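PDB 6L2W: freshwater cyanophage protein from Microcystis phage Mic1, which is of unknown function but adopts a novel fold and is probably a structural protein of this freshwater cyanophage. Local coordinates for residues B[21-26]-B[56-61]. Residues are numbered along the deposited sequence; the frame is centred on the assembly and turned at random.
Sequences GVIDLN and CEYCAK
Tyr-58 reaches across from helix 51-61, and its ring meets Ile-23, the last residue of strand 17-23, and Leu-25 in the loop just beyond. The branch CD2 of Leu-25 comes in obliquely, 4.2 Å from Tyr-58 CD2. Leucine suits this buried spot because its branched aliphatic side chain can meet the Tyr-58 ring and also Val-4 of strand 2-12. At the far end, the methyl CG2 of Ile-23 sits 4.3 Å from Tyr-58 OH, a loose van der Waals approach. No hydrogen bond joins the two segments, and they bury just 121 Å² between them, so one long side chain does most of the bridging. Tyrosine suits this place because its ring spans the gap: the CA atoms of Leu-25 and Tyr-58 are 8.7 Å apart. With CG anti to the backbone N (chi1 -179°), the ring extends away from the helix toward the strand end. Cys-59, on the next position of the helix, is small and packs on Leu-85 and Ile-64.

In the fold, helix 51-61 lies between the antiparallel sheet and helix 96-115: Leu-6 of the neighbouring strand 2-12 touches both Ile-23 and Tyr-58, while Cys-56 and Ala-60 turn to Leu-109 of the long helix. The beta-branched Ile-23 suits an extended strand, where its backbone pairs with Leu-6.

Beyond Ile-23 the chain leaves the strand through an Asx turn. Asp-24 OD1 accepts from Asn-26 N at 2.6 Å, on the anti side of the carboxylate and 31° out of its plane, and takes a second hydrogen bond from Thr-27 N. Aspartate is short enough to gather these amides, and the turn closes around Leu-25, which lies between the acceptor Asp-24 and the donor Asn-26. Lys-28 binds Leu-25 O through NZ and also makes a cation-pi contact with the Tyr-58 ring.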
loop_
_atom_site.group_PDB
_atom_site.type_symbol
_atom_site.label_atom_id
_atom_site.label_comp_id
_atom_site.label_asym_id
_atom_site.label_seq_id
_atom_site.Cartn_x
_atom_site.Cartn_y
_atom_site.Cartn_z
ATOM N N GLY B 21 0.353 -8.439 -6.111
ATOM C CA GLY B 21 1.122 -9.542 -5.573
ATOM C C GLY B 21 2.462 -9.064 -5.010
ATOM O O GLY B 21 2.645 -7.886 -4.763
ATOM N N VAL B 22 3.402 -9.998 -4.858
ATOM C CA VAL B 22 4.659 -9.806 -4.165
ATOM C C VAL B 22 5.777 -10.219 -5.120
ATOM O O VAL B 22 5.614 -11.142 -5.927
ATOM C CB VAL B 22 4.685 -10.635 -2.868
ATOM C CG1 VAL B 22 6.053 -10.658 -2.217
ATOM C CG2 VAL B 22 3.642 -10.148 -1.877
ATOM N N ILE B 23 6.881 -9.501 -5.102
ATOM C CA ILE B 23 8.039 -9.958 -5.864
ATOM C C ILE B 23 8.966 -10.647 -4.865
ATOM O O ILE B 23 9.314 -10.060 -3.849
ATOM C CB ILE B 23 8.736 -8.810 -6.619
ATOM C CG1 ILE B 23 7.799 -8.132 -7.617
ATOM C CG2 ILE B 23 9.983 -9.312 -7.335
ATOM C CD1 ILE B 23 8.196 -6.723 -7.964
ATOM N N ASP B 24 9.304 -11.908 -5.100
ATOM C CA ASP B 24 10.180 -12.582 -4.128
ATOM C C ASP B 24 11.555 -11.913 -4.202
ATOM O O ASP B 24 12.132 -11.852 -5.267
ATOM C CB ASP B 24 10.277 -14.092 -4.377
ATOM C CG ASP B 24 11.201 -14.773 -3.384
ATOM O OD1 ASP B 24 12.453 -14.558 -3.491
ATOM O OD2 ASP B 24 10.670 -15.459 -2.475
ATOM N N LEU B 25 12.070 -11.426 -3.082
ATOM C CA LEU B 25 13.311 -10.672 -3.111
ATOM C C LEU B 25 14.548 -11.581 -3.259
ATOM O O LEU B 25 15.648 -11.046 -3.427
ATOM C CB LEU B 25 13.401 -9.816 -1.846
ATOM C CG LEU B 25 12.791 -8.424 -1.999
ATOM C CD1 LEU B 25 12.750 -7.683 -0.674
ATOM C CD2 LEU B 25 13.546 -7.616 -3.042
ATOM N N ASN B 26 14.401 -12.912 -3.225
ATOM C CA ASN B 26 15.528 -13.831 -3.539
ATOM C C ASN B 26 15.544 -14.134 -5.038
ATOM O O ASN B 26 16.505 -13.824 -5.720
ATOM C CB ASN B 26 15.459 -15.152 -2.765
ATOM C CG ASN B 26 15.701 -14.984 -1.283
ATOM O OD1 ASN B 26 14.883 -15.394 -0.462
ATOM N ND2 ASN B 26 16.818 -14.375 -0.937
ATOM N N CYS B 56 18.218 -2.456 -1.577
ATOM C CA CYS B 56 18.012 -1.065 -1.992
ATOM C C CYS B 56 18.348 -0.874 -3.468
ATOM O O CYS B 56 17.736 -0.040 -4.146
ATOM C CB CYS B 56 18.848 -0.097 -1.175
ATOM S SG CYS B 56 18.202 0.105 0.500
ATOM N N GLU B 57 19.312 -1.637 -3.937
ATOM C CA GLU B 57 19.804 -1.513 -5.310
ATOM C C GLU B 57 18.734 -2.045 -6.275
ATOM O O GLU B 57 18.490 -1.485 -7.366
ATOM C CB GLU B 57 21.126 -2.270 -5.468
ATOM C CG GLU B 57 22.321 -1.525 -4.884
ATOM C CD GLU B 57 23.700 -2.114 -5.172
ATOM O OE1 GLU B 57 24.008 -3.213 -4.644
ATOM O OE2 GLU B 57 24.476 -1.462 -5.911
ATOM N N TYR B 58 18.096 -3.133 -5.881
ATOM C CA TYR B 58 17.121 -3.710 -6.763
ATOM C C TYR B 58 15.878 -2.799 -6.797
ATOM O O TYR B 58 15.313 -2.567 -7.866
ATOM C CB TYR B 58 16.847 -5.159 -6.363
ATOM C CG TYR B 58 15.852 -5.822 -7.270
ATOM C CD1 TYR B 58 16.181 -6.165 -8.570
ATOM C CD2 TYR B 58 14.551 -6.036 -6.853
ATOM C CE1 TYR B 58 15.249 -6.740 -9.423
ATOM C CE2 TYR B 58 13.611 -6.615 -7.688
ATOM C CZ TYR B 58 13.955 -6.964 -8.979
ATOM O OH TYR B 58 13.011 -7.541 -9.785
ATOM N N CYS B 59 15.492 -2.255 -5.642
ATOM C CA CYS B 59 14.333 -1.349 -5.564
ATOM C C CYS B 59 14.566 -0.090 -6.412
ATOM O O CYS B 59 13.643 0.378 -7.097
ATOM C CB CYS B 59 14.034 -0.967 -4.114
ATOM S SG CYS B 59 13.321 -2.335 -3.157
ATOM N N ALA B 60 15.776 0.449 -6.373
ATOM C CA ALA B 60 16.147 1.594 -7.218
ATOM C C ALA B 60 15.973 1.227 -8.696
ATOM O O ALA B 60 15.440 2.029 -9.444
ATOM C CB ALA B 60 17.562 2.057 -6.935
ATOM N N LYS B 61 16.346 0.013 -9.093
ATOM C CA LYS B 61 16.144 -0.462 -10.482
ATOM C C LYS B 61 14.656 -0.419 -10.861
ATOM O O LYS B 61 14.306 -0.205 -12.019
ATOM C CB LYS B 61 16.645 -1.901 -10.661
ATOM C CG LYS B 61 17.450 -2.169 -11.924
ATOM C CD LYS B 61 18.484 -3.282 -11.778
ATOM C CE LYS B 61 19.657 -2.897 -10.894
ATOM N NZ LYS B 61 20.792 -3.843 -11.017
#